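Local coordinates for hypothetical protein YfiH (PDB 6DZD) that probably catalyses the phosphorolysis of purine nucleosides such as adenosine and inosine, and binds a zinc ion through four cysteines, at residues A[33-38]-A[268-273]; A[47-52]-A[63-68]; A[125-130]-A[145-150]; A[184-189]-A[247-252]. All coordinates share one frame; numbering follows the deposited sequence.

Contact 1: residues A[33-38]-A[268-273]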
loop_
_atom_site.group_PDB
_atom_site.type_symbol
_atom_site.label_atom_id
_atom_site.label_comp_id
_atom_site.label_asym_id
_atom_site.label_seq_id
_atom_site.Cartn_x
_atom_site.Cartn_y
_atom_site.Cartn_z
ATOM N N GLY A 33 -6.565 -2.170 -6.680
ATOM C CA GLY A 33 -7.530 -1.797 -5.663
ATOM C C GLY A 33 -6.994 -1.998 -4.260
ATOM O O GLY A 33 -5.803 -2.236 -4.053
ATOM N N PHE A 34 -7.924 -1.934 -3.299
ATOM C CA PHE A 34 -7.670 -1.912 -1.859
ATOM C C PHE A 34 -8.882 -2.522 -1.166
ATOM O O PHE A 34 -10.016 -2.169 -1.495
ATOM C CB PHE A 34 -7.454 -0.464 -1.397
ATOM C CG PHE A 34 -6.798 -0.306 -0.051
ATOM C CD1 PHE A 34 -5.426 -0.446 0.089
ATOM C CD2 PHE A 34 -7.545 0.081 1.057
ATOM C CE1 PHE A 34 -4.801 -0.248 1.316
ATOM C CE2 PHE A 34 -6.938 0.282 2.301
ATOM C CZ PHE A 34 -5.555 0.122 2.434
ATOM N N THR A 35 -8.669 -3.440 -0.238
ATOM C CA THR A 35 -9.844 -4.030 0.390
ATOM C C THR A 35 -10.311 -3.177 1.576
ATOM O O THR A 35 -9.594 -2.310 2.090
ATOM C CB THR A 35 -9.587 -5.482 0.829
ATOM O OG1 THR A 35 -8.490 -5.530 1.747
ATOM C CG2 THR A 35 -9.293 -6.371 -0.388
ATOM N N THR A 36 -11.528 -3.459 2.021
ATOM C CA THR A 36 -12.167 -2.819 3.156
ATOM C C THR A 36 -12.241 -3.812 4.306
ATOM O O THR A 36 -11.872 -4.976 4.174
ATOM C CB THR A 36 -13.582 -2.338 2.810
ATOM O OG1 THR A 36 -14.472 -3.467 2.837
ATOM C CG2 THR A 36 -13.651 -1.681 1.444
ATOM N N LYS A 37 -12.721 -3.316 5.444
ATOM C CA LYS A 37 -12.878 -4.104 6.668
ATOM C C LYS A 37 -13.915 -5.223 6.529
ATOM O O LYS A 37 -13.871 -6.210 7.268
ATOM C CB LYS A 37 -13.322 -3.124 7.774
ATOM C CG LYS A 37 -12.965 -3.375 9.232
ATOM C CD LYS A 37 -13.726 -2.372 10.150
ATOM N N ASN A 38 -14.851 -5.080 5.605
ATOM C CA ASN A 38 -16.104 -5.823 5.631
ATOM C C ASN A 38 -16.208 -7.023 4.686
ATOM O O ASN A 38 -15.568 -7.096 3.627
ATOM C CB ASN A 38 -17.236 -4.847 5.363
ATOM C CG ASN A 38 -17.041 -3.554 6.112
ATOM O OD1 ASN A 38 -16.868 -3.566 7.342
ATOM N ND2 ASN A 38 -17.059 -2.424 5.385
ATOM N N GLY A 268 -6.951 -6.201 12.339
ATOM C CA GLY A 268 -6.739 -6.810 11.041
ATOM C C GLY A 268 -5.952 -5.903 10.097
ATOM O O GLY A 268 -5.506 -4.811 10.447
ATOM N N ARG A 269 -5.757 -6.392 8.876
ATOM C CA ARG A 269 -5.054 -5.656 7.830
ATOM C C ARG A 269 -5.874 -5.743 6.560
ATOM O O ARG A 269 -6.328 -6.832 6.186
ATOM C CB ARG A 269 -3.654 -6.212 7.538
ATOM C CG ARG A 269 -2.701 -6.274 8.709
ATOM C CD ARG A 269 -2.163 -4.910 9.039
ATOM N NE ARG A 269 -1.232 -4.945 10.162
ATOM C CZ ARG A 269 -1.593 -5.042 11.440
ATOM N NH1 ARG A 269 -2.880 -5.114 11.770
ATOM N NH2 ARG A 269 -0.667 -5.052 12.388
ATOM N N MET A 270 -6.069 -4.605 5.911
ATOM C CA MET A 270 -6.530 -4.602 4.535
ATOM C C MET A 270 -5.361 -4.967 3.623
ATOM O O MET A 270 -4.221 -5.131 4.069
ATOM C CB MET A 270 -7.101 -3.231 4.157
ATOM C CG MET A 270 -8.248 -2.787 5.027
ATOM S SD MET A 270 -7.756 -2.002 6.594
ATOM C CE MET A 270 -6.756 -0.628 5.998
ATOM N N MET A 271 -5.635 -5.111 2.332
ATOM C CA MET A 271 -4.533 -5.320 1.403
ATOM C C MET A 271 -4.736 -4.496 0.135
ATOM O O MET A 271 -5.871 -4.257 -0.295
ATOM C CB MET A 271 -4.345 -6.806 1.058
ATOM C CG MET A 271 -5.445 -7.383 0.244
ATOM S SD MET A 271 -5.148 -9.106 -0.062
ATOM C CE MET A 271 -6.271 -9.471 -1.404
ATOM N N SER A 272 -3.633 -3.993 -0.411
ATOM C CA SER A 272 -3.631 -3.455 -1.758
ATOM C C SER A 272 -3.185 -4.550 -2.724
ATOM O O SER A 272 -2.414 -5.445 -2.367
ATOM C CB SER A 272 -2.733 -2.220 -1.861
ATOM O OG SER A 272 -1.363 -2.539 -1.812
ATOM N N PHE A 273 -3.698 -4.486 -3.950
ATOM C CA PHE A 273 -3.408 -5.491 -4.960
ATOM C C PHE A 273 -3.358 -4.828 -6.324
ATOM O O PHE A 273 -4.085 -3.866 -6.589
ATOM C CB PHE A 273 -4.461 -6.606 -4.962
ATOM C CG PHE A 273 -5.842 -6.094 -5.123
ATOM C CD1 PHE A 273 -6.368 -5.874 -6.386
ATOM C CD2 PHE A 273 -6.593 -5.773 -4.021
ATOM C CE1 PHE A 273 -7.621 -5.374 -6.535
ATOM C CE2 PHE A 273 -7.859 -5.265 -4.153
ATOM C CZ PHE A 273 -8.382 -5.073 -5.408
#

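Contact 2: residues A[47-52]-A[63-68]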
loop_
_atom_site.group_PDB
_atom_site.type_symbol
_atom_site.label_atom_id
_atom_site.label_comp_id
_atom_site.label_asym_id
_atom_site.label_seq_id
_atom_site.Cartn_x
_atom_site.Cartn_y
_atom_site.Cartn_z
ATOM N N HIS A 47 -12.350 -8.298 12.847
ATOM C CA HIS A 47 -13.618 -8.311 12.135
ATOM C C HIS A 47 -13.622 -7.317 10.970
ATOM O O HIS A 47 -13.438 -6.108 11.173
ATOM C CB HIS A 47 -14.739 -8.001 13.114
ATOM C CG HIS A 47 -16.104 -8.185 12.536
ATOM N ND1 HIS A 47 -16.716 -9.417 12.451
ATOM C CD2 HIS A 47 -16.969 -7.292 11.997
ATOM C CE1 HIS A 47 -17.907 -9.275 11.895
ATOM N NE2 HIS A 47 -18.086 -7.993 11.615
ATOM N N SER A 48 -13.871 -7.819 9.755
ATOM C CA SER A 48 -14.043 -9.252 9.516
ATOM C C SER A 48 -13.182 -9.755 8.353
ATOM O O SER A 48 -12.874 -10.948 8.293
ATOM C CB SER A 48 -15.506 -9.593 9.238
ATOM O OG SER A 48 -15.985 -8.905 8.092
ATOM N N LEU A 49 -12.797 -8.866 7.433
ATOM C CA LEU A 49 -12.018 -9.265 6.255
ATOM C C LEU A 49 -10.526 -9.050 6.488
ATOM O O LEU A 49 -9.838 -8.329 5.756
ATOM C CB LEU A 49 -12.487 -8.513 5.012
ATOM C CG LEU A 49 -11.983 -9.173 3.723
ATOM C CD1 LEU A 49 -12.739 -10.478 3.439
ATOM C CD2 LEU A 49 -12.019 -8.224 2.518
ATOM N N ASN A 50 -10.003 -9.726 7.503
ATOM C CA ASN A 50 -8.575 -9.639 7.749
ATOM C C ASN A 50 -7.805 -10.400 6.684
ATOM O O ASN A 50 -8.156 -11.533 6.342
ATOM C CB ASN A 50 -8.215 -10.186 9.115
ATOM C CG ASN A 50 -6.736 -10.187 9.328
ATOM O OD1 ASN A 50 -6.041 -9.273 8.886
ATOM N ND2 ASN A 50 -6.231 -11.228 9.966
ATOM N N THR A 51 -6.758 -9.773 6.148
ATOM C CA THR A 51 -5.949 -10.406 5.116
ATOM C C THR A 51 -4.509 -10.662 5.536
ATOM O O THR A 51 -3.716 -11.139 4.717
ATOM C CB THR A 51 -5.951 -9.542 3.855
ATOM O OG1 THR A 51 -5.369 -8.282 4.186
ATOM C CG2 THR A 51 -7.376 -9.318 3.352
ATOM N N GLY A 52 -4.143 -10.377 6.783
ATOM C CA GLY A 52 -2.789 -10.593 7.246
ATOM C C GLY A 52 -2.659 -11.944 7.923
ATOM O O GLY A 52 -3.479 -12.312 8.774
ATOM N N ILE A 63 -6.917 -17.050 4.996
ATOM C CA ILE A 63 -6.855 -17.656 3.671
ATOM C C ILE A 63 -8.223 -17.610 2.998
ATOM O O ILE A 63 -8.329 -17.369 1.784
ATOM C CB ILE A 63 -6.300 -19.084 3.778
ATOM C CG1 ILE A 63 -4.784 -19.009 4.004
ATOM C CG2 ILE A 63 -6.645 -19.880 2.540
ATOM C CD1 ILE A 63 -4.197 -20.204 4.695
ATOM N N ASN A 64 -9.291 -17.809 3.778
ATOM C CA ASN A 64 -10.631 -17.700 3.216
ATOM C C ASN A 64 -10.965 -16.255 2.853
ATOM O O ASN A 64 -11.617 -16.007 1.830
ATOM C CB ASN A 64 -11.655 -18.307 4.171
ATOM C CG ASN A 64 -11.665 -19.825 4.100
ATOM O OD1 ASN A 64 -11.038 -20.418 3.223
ATOM N ND2 ASN A 64 -12.361 -20.462 5.036
ATOM N N ASN A 65 -10.515 -15.280 3.649
ATOM C CA ASN A 65 -10.735 -13.896 3.240
ATOM C C ASN A 65 -9.975 -13.585 1.945
ATOM O O ASN A 65 -10.499 -12.909 1.051
ATOM C CB ASN A 65 -10.293 -12.930 4.343
ATOM C CG ASN A 65 -11.064 -13.097 5.621
ATOM O OD1 ASN A 65 -12.196 -13.571 5.627
ATOM N ND2 ASN A 65 -10.455 -12.686 6.727
ATOM N N ARG A 66 -8.745 -14.108 1.817
ATOM C CA ARG A 66 -7.994 -13.960 0.574
ATOM C C ARG A 66 -8.648 -14.740 -0.562
ATOM O O ARG A 66 -8.740 -14.247 -1.693
ATOM C CB ARG A 66 -6.541 -14.411 0.769
ATOM C CG ARG A 66 -5.705 -13.564 1.738
ATOM C CD ARG A 66 -4.285 -14.095 1.835
ATOM N NE ARG A 66 -3.457 -13.400 2.820
ATOM C CZ ARG A 66 -2.149 -13.613 2.990
ATOM N NH1 ARG A 66 -1.462 -12.939 3.914
ATOM N NH2 ARG A 66 -1.518 -14.504 2.237
ATOM N N LYS A 67 -9.118 -15.956 -0.271
ATOM C CA LYS A 67 -9.795 -16.746 -1.290
ATOM C C LYS A 67 -11.039 -16.042 -1.807
ATOM O O LYS A 67 -11.386 -16.188 -2.984
ATOM C CB LYS A 67 -10.138 -18.125 -0.738
ATOM C CG LYS A 67 -9.041 -19.183 -0.971
ATOM C CD LYS A 67 -9.358 -20.472 -0.198
ATOM C CE LYS A 67 -8.898 -21.710 -0.928
ATOM N NZ LYS A 67 -8.876 -22.851 0.018
ATOM N N LYS A 68 -11.718 -15.271 -0.947
ATOM C CA LYS A 68 -12.906 -14.549 -1.390
ATOM C C LYS A 68 -12.532 -13.368 -2.266
ATOM O O LYS A 68 -13.162 -13.143 -3.308
ATOM C CB LYS A 68 -13.724 -14.070 -0.194
ATOM C CG LYS A 68 -14.561 -12.834 -0.502
ATOM C CD LYS A 68 -15.807 -12.768 0.371
ATOM C CE LYS A 68 -16.683 -11.542 0.086
ATOM N NZ LYS A 68 -17.805 -11.443 1.080
#

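Contact 3: residues A[125-130]-A[145-150]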
loop_
_atom_site.group_PDB
_atom_site.type_symbol
_atom_site.label_atom_id
_atom_site.label_comp_id
_atom_site.label_asym_id
_atom_site.label_seq_id
_atom_site.Cartn_x
_atom_site.Cartn_y
_atom_site.Cartn_z
ATOM N N LEU A 125 0.039 -8.759 -7.260
ATOM C CA LEU A 125 0.929 -8.367 -6.172
ATOM C C LEU A 125 0.090 -7.862 -5.004
ATOM O O LEU A 125 -0.937 -7.208 -5.209
ATOM C CB LEU A 125 1.896 -7.279 -6.652
ATOM C CG LEU A 125 2.370 -7.432 -8.111
ATOM C CD1 LEU A 125 3.262 -6.282 -8.559
ATOM C CD2 LEU A 125 3.098 -8.726 -8.270
ATOM N N ALA A 126 0.517 -8.162 -3.774
ATOM C CA ALA A 126 -0.325 -7.864 -2.610
ATOM C C ALA A 126 0.469 -7.389 -1.391
ATOM O O ALA A 126 1.387 -8.085 -0.938
ATOM C CB ALA A 126 -1.163 -9.100 -2.245
ATOM N N LEU A 127 0.063 -6.233 -0.828
ATOM C CA LEU A 127 0.640 -5.690 0.404
ATOM C C LEU A 127 -0.436 -5.390 1.459
ATOM O O LEU A 127 -1.557 -4.980 1.141
ATOM C CB LEU A 127 1.489 -4.419 0.126
ATOM C CG LEU A 127 2.731 -4.721 -0.738
ATOM C CD1 LEU A 127 3.378 -3.451 -1.318
ATOM C CD2 LEU A 127 3.758 -5.609 -0.012
ATOM N N CYS A 128 -0.089 -5.634 2.717
ATOM C CA CYS A 128 -1.017 -5.531 3.837
ATOM C C CYS A 128 -0.907 -4.174 4.527
ATOM O O CYS A 128 0.177 -3.577 4.591
ATOM C CB CYS A 128 -0.794 -6.659 4.837
ATOM S SG CYS A 128 -1.327 -8.216 4.116
ATOM N N PHE A 129 -2.059 -3.651 4.959
ATOM C CA PHE A 129 -2.154 -2.288 5.445
ATOM C C PHE A 129 -3.171 -2.179 6.558
ATOM O O PHE A 129 -4.153 -2.925 6.586
ATOM C CB PHE A 129 -2.533 -1.341 4.321
ATOM C CG PHE A 129 -1.453 -1.165 3.305
ATOM C CD1 PHE A 129 -0.486 -0.195 3.475
ATOM C CD2 PHE A 129 -1.397 -1.972 2.188
ATOM C CE1 PHE A 129 0.503 -0.030 2.537
ATOM C CE2 PHE A 129 -0.415 -1.807 1.257
ATOM C CZ PHE A 129 0.535 -0.838 1.425
ATOM N N ALA A 130 -2.893 -1.288 7.509
ATOM C CA ALA A 130 -3.873 -0.939 8.521
ATOM C C ALA A 130 -3.523 0.413 9.127
ATOM O O ALA A 130 -3.652 0.568 10.345
ATOM C CB ALA A 130 -3.947 -2.019 9.601
ATOM N N VAL A 145 3.249 -2.625 -13.489
ATOM C CA VAL A 145 2.408 -2.342 -12.342
ATOM C C VAL A 145 3.258 -2.578 -11.099
ATOM O O VAL A 145 4.125 -3.461 -11.076
ATOM C CB VAL A 145 1.121 -3.209 -12.339
ATOM C CG1 VAL A 145 0.227 -2.837 -13.491
ATOM C CG2 VAL A 145 1.448 -4.697 -12.400
ATOM N N GLY A 146 3.038 -1.761 -10.076
ATOM C CA GLY A 146 3.798 -1.905 -8.851
ATOM C C GLY A 146 3.017 -1.425 -7.650
ATOM O O GLY A 146 2.067 -0.647 -7.771
ATOM N N ILE A 147 3.424 -1.909 -6.478
ATOM C CA ILE A 147 2.863 -1.434 -5.219
ATOM C C ILE A 147 3.964 -1.384 -4.174
ATOM O O ILE A 147 4.865 -2.228 -4.148
ATOM C CB ILE A 147 1.684 -2.305 -4.701
ATOM C CG1 ILE A 147 2.091 -3.781 -4.585
ATOM C CG2 ILE A 147 0.405 -2.115 -5.578
ATOM C CD1 ILE A 147 1.012 -4.644 -3.978
ATOM N N ALA A 148 3.869 -0.393 -3.293
ATOM C CA ALA A 148 4.814 -0.225 -2.209
ATOM C C ALA A 148 4.091 0.112 -0.905
ATOM O O ALA A 148 3.099 0.856 -0.884
ATOM C CB ALA A 148 5.832 0.851 -2.562
ATOM N N HIS A 149 4.657 -0.391 0.192
ATOM C CA HIS A 149 4.143 -0.214 1.545
ATOM C C HIS A 149 5.053 0.744 2.312
ATOM O O HIS A 149 6.215 0.409 2.597
ATOM C CB HIS A 149 4.066 -1.575 2.237
ATOM C CG HIS A 149 4.058 -1.510 3.735
ATOM N ND1 HIS A 149 5.189 -1.736 4.493
ATOM C CD2 HIS A 149 3.051 -1.290 4.616
ATOM C CE1 HIS A 149 4.882 -1.638 5.777
ATOM N NE2 HIS A 149 3.590 -1.374 5.880
ATOM N N ALA A 150 4.518 1.918 2.677
ATOM C CA ALA A 150 5.329 2.976 3.293
ATOM C C ALA A 150 4.700 3.446 4.596
ATOM O O ALA A 150 3.784 4.269 4.574
ATOM C CB ALA A 150 5.502 4.167 2.355
#

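Contact 4: residues A[184-189]-A[247-252]. With ZN (zinc ion), chain C.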
loop_
_atom_site.group_PDB
_atom_site.type_symbol
_atom_site.label_atom_id
_atom_site.label_comp_id
_atom_site.label_asym_id
_atom_site.label_seq_id
_atom_site.Cartn_x
_atom_site.Cartn_y
_atom_site.Cartn_z
ATOM N N PRO A 184 -5.877 4.628 0.914
ATOM C CA PRO A 184 -6.263 4.932 2.297
ATOM C C PRO A 184 -5.129 4.644 3.267
ATOM O O PRO A 184 -4.539 3.561 3.263
ATOM C CB PRO A 184 -7.464 4.011 2.547
ATOM C CG PRO A 184 -8.014 3.756 1.222
ATOM C CD PRO A 184 -6.838 3.724 0.268
ATOM N N ALA A 185 -4.795 5.661 4.053
ATOM C CA ALA A 185 -3.826 5.565 5.122
ATOM C C ALA A 185 -4.240 6.558 6.200
ATOM O O ALA A 185 -5.162 7.369 6.009
ATOM C CB ALA A 185 -2.413 5.829 4.609
ATOM N N ILE A 186 -3.529 6.502 7.333
ATOM C CA ILE A 186 -3.832 7.376 8.465
ATOM C C ILE A 186 -3.508 8.825 8.108
ATOM O O ILE A 186 -2.408 9.145 7.636
ATOM C CB ILE A 186 -3.078 6.902 9.722
ATOM C CG1 ILE A 186 -3.560 7.637 10.964
ATOM C CG2 ILE A 186 -1.571 7.054 9.587
ATOM C CD1 ILE A 186 -3.088 6.981 12.239
ATOM N N GLY A 187 -4.478 9.720 8.339
ATOM C CA GLY A 187 -4.272 11.121 8.047
ATOM C C GLY A 187 -3.531 11.822 9.163
ATOM O O GLY A 187 -3.422 11.306 10.281
ATOM N N SER A 188 -3.024 13.023 8.838
ATOM C CA SER A 188 -2.375 13.838 9.854
ATOM C C SER A 188 -3.351 14.197 10.953
ATOM O O SER A 188 -2.930 14.457 12.082
ATOM C CB SER A 188 -1.755 15.094 9.235
ATOM O OG SER A 188 -2.726 15.911 8.616
ATOM N N CYS A 189 -4.649 14.124 10.657
ATOM C CA CYS A 189 -5.676 14.323 11.665
ATOM C C CYS A 189 -5.484 13.404 12.861
ATOM O O CYS A 189 -5.749 13.807 13.993
ATOM C CB CYS A 189 -7.056 14.098 11.057
ATOM S SG CYS A 189 -7.129 12.702 9.931
ATOM N N SER A 247 -8.376 10.670 -0.095
ATOM C CA SER A 247 -8.531 11.462 1.117
ATOM C C SER A 247 -8.924 10.624 2.330
ATOM O O SER A 247 -8.912 11.148 3.453
ATOM C CB SER A 247 -9.571 12.547 0.882
ATOM O OG SER A 247 -10.780 11.941 0.475
ATOM N N LEU A 248 -9.171 9.326 2.144
ATOM C CA LEU A 248 -9.687 8.491 3.218
ATOM C C LEU A 248 -8.622 8.252 4.286
ATOM O O LEU A 248 -7.474 7.922 3.983
ATOM C CB LEU A 248 -10.195 7.156 2.662
ATOM C CG LEU A 248 -11.445 7.233 1.759
ATOM C CD1 LEU A 248 -11.784 5.864 1.193
ATOM C CD2 LEU A 248 -12.660 7.831 2.458
ATOM N N CYS A 249 -9.003 8.461 5.536
ATOM C CA CYS A 249 -8.160 8.197 6.693
ATOM C C CYS A 249 -8.570 6.866 7.318
ATOM O O CYS A 249 -9.742 6.659 7.649
ATOM C CB CYS A 249 -8.281 9.339 7.702
ATOM S SG CYS A 249 -7.366 9.101 9.220
ATOM N N THR A 250 -7.613 5.956 7.458
ATOM C CA THR A 250 -7.956 4.641 7.990
ATOM C C THR A 250 -8.394 4.724 9.453
ATOM O O THR A 250 -9.238 3.930 9.897
ATOM C CB THR A 250 -6.783 3.665 7.800
ATOM O OG1 THR A 250 -5.596 4.173 8.418
ATOM C CG2 THR A 250 -6.521 3.440 6.329
ATOM N N SER A 251 -7.835 5.669 10.214
ATOM C CA SER A 251 -8.280 5.877 11.589
ATOM C C SER A 251 -9.704 6.433 11.646
ATOM O O SER A 251 -10.533 5.964 12.437
ATOM C CB SER A 251 -7.307 6.812 12.310
ATOM O OG SER A 251 -7.728 7.079 13.632
ATOM N N CYS A 252 -10.006 7.432 10.815
ATOM C CA CYS A 252 -11.305 8.086 10.906
ATOM C C CYS A 252 -12.437 7.178 10.441
ATOM O O CYS A 252 -13.492 7.122 11.080
ATOM C CB CYS A 252 -11.298 9.374 10.094
ATOM S SG CYS A 252 -10.449 10.740 10.866
HETATM ZN ZN ZN C . -8.115 10.713 10.638
#

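Contact 1: residues A[33-38]-A[268-273]
G33 and F273 form an antiparallel hydrogen-bonded pair. G33 N donates to F273 O at 3.0 Å, and F273 N returns a bond to G33 O at 3.1 Å. Y136 OH also bonds to that G33 O. F273 CG stands between its own backbone N and carbonyl carbon (chi1 55°), which folds the ring back across the neighbouring strand. A CH-pi contact results, with G33 CA 3.8 Å from the centroid of the F273 ring. F34 is next, a non-hydrogen-bonded pair with S272. Its ring turns to the other face of the sheet, where P134 and Y136 also touch it. S272 CB meets the edge of this ring, 3.8 Å from F34 CD1. M270 bends its chain to bring CE to 3.8 Å from F34 CE2. At T35 the backbone N bonds to M271 O at 2.9 Å. T35 OG1 accepts from M271 N, also at 2.9 Å. T36 OG1 closes an ST turn with N38 N and bonds to P12 O. The pairing thus runs on past the two bridged pairs, with a threonine hydroxyl taking the place of a carbonyl as acceptor, F273 packed over G33 on one face and F34 against M270 on the other.

Contact 2: residues A[47-52]-A[63-68]
N65 and R66 of helix 59-72 reach the loop 47-52 through hydrogen bonds to two successive carbonyls. N65 ND2 donates to N50 O at 2.6 Å. The bond is nearly straight, lies in the amide plane of N65 and uses a lone pair of the carbonyl. The other end of that amide, OD1, accepts from E41 N, so the flat group is held at both tips. R66 meets T51 side-on: R66 NE and R66 NH1 each lie 3.0 Å from T51 O. This oxygen sits in the plane of the guanidinium. An extended chain from CG to NE carries the group there from the helix. R66 NH2 bonds to G102 O and A103 O, and F82 makes a cation-pi contact with R66.

The apolar part is small. L49 CD1 lies 3.6 Å from N65 CB, as the two side chains run past each other in opposite directions.

Within the loop, N50 OD1 accepts from G52 N at 3.0 Å, and also from R269 N outside it. N50 CG is anti to the backbone N (chi1 176°), which lets OD1 reach G52 N two residues on. The arrangement is an Asx turn, whose carbonyls are bound by side chains of the adjacent helix.

Contact 3: residues A[125-130]-A[145-150]
L127 and I147 lie alongside each other, pointing opposite ways, with L127 CD1 3.5 Å from I147 CG1. I147 CG1 stands between the backbone N and the carbonyl carbon (chi1 55°), and the chain then runs straight on to CD1. This tip reaches the first strand between two leucines. I147 CD1 is 3.9 Å from L125 CB and 3.7 Å from L127 CG.

F129 and H149 form the second pair, again side by side. Their ring planes are inclined at 58°, with centroids 5.3 Å apart. F129 CE1 comes to 3.5 Å from H149 CD2, at the edge of the imidazole, while F129 CZ lies 3.7 Å from H149 CB. H149 ND1 bonds to D114 OD2, which helps set the turn of the ring, and C132 touches the same histidine. H87 meets it edge-to-face.

The two strand segments run nearly parallel, their axes 7.4 Å apart and at 20°. They belong to different sheets, so side chains carry the contact. This is face-to-face packing of two beta-sheets. At one end it holds H149, whose geometry with C132 and D114 is consistent with a Cys-His-Asp triad.

Contact 4: residues A[184-189]-A[247-252]
C189, C249 and C252 turn their sulfurs onto one zinc ion, and C190 completes the four-cysteine site. C189 SG, C249 SG and C252 SG each lie 2.3 Å from the zinc ion. The three side chains get there by different first torsions. C189 SG stands between its backbone N and carbonyl carbon (chi1 41°). C249 SG is anti to the backbone N (chi1 177°). C252 SG is anti to its carbonyl carbon (chi1 -77°). C249 and C252 form a CxxC pair on one loop, and C189 and C190 come from the other.

Two backbone N-H groups also point at C249 SG. G187 N donates to it at 3.1 Å, almost straight, and C252 N does so at 3.5 Å. These N-H groups act as a second shell that helps hold the ligand sulfur in place, and probably ease its negative charge.

T250 lies between the site and P184. Its CG2 packs against P184, 3.9 Å from P184 CB, while OG1 bonds to D131 OD1. T250 N donates to A185 O at 3.2 Å, from well above the carbonyl plane. I186 CG1 meets S251 CB at 4.1 Å, and P184 CB faces L248 CB at 4.2 Å.

Both loops leave the ends of neighbouring parallel strands, 179-182 and 243-245. A185 rests on V133 and P134 of strand 133-139. K226 of helix 225-236 bonds to L248 O.

In the fold
Contact 3 lies nearest the centre of the chain and joins the two large sheets by apolar and aromatic side chains. Contact 1 lies within one of those sheets and is held mainly by backbone bonds. They share that sheet: S272 N bonds to L127 O, and F129 N probably to M270 O. Contact 2 lies further out, yet its touching residues are buried, and its bonds run from polar side chains to backbone carbonyls. It joins contact 1 through T51 OG1 and R269 O. Contact 4 differs most. It pairs two loops round a metal, with C189 and C252 exposed, and meets contact 1 where F34 packs on P184.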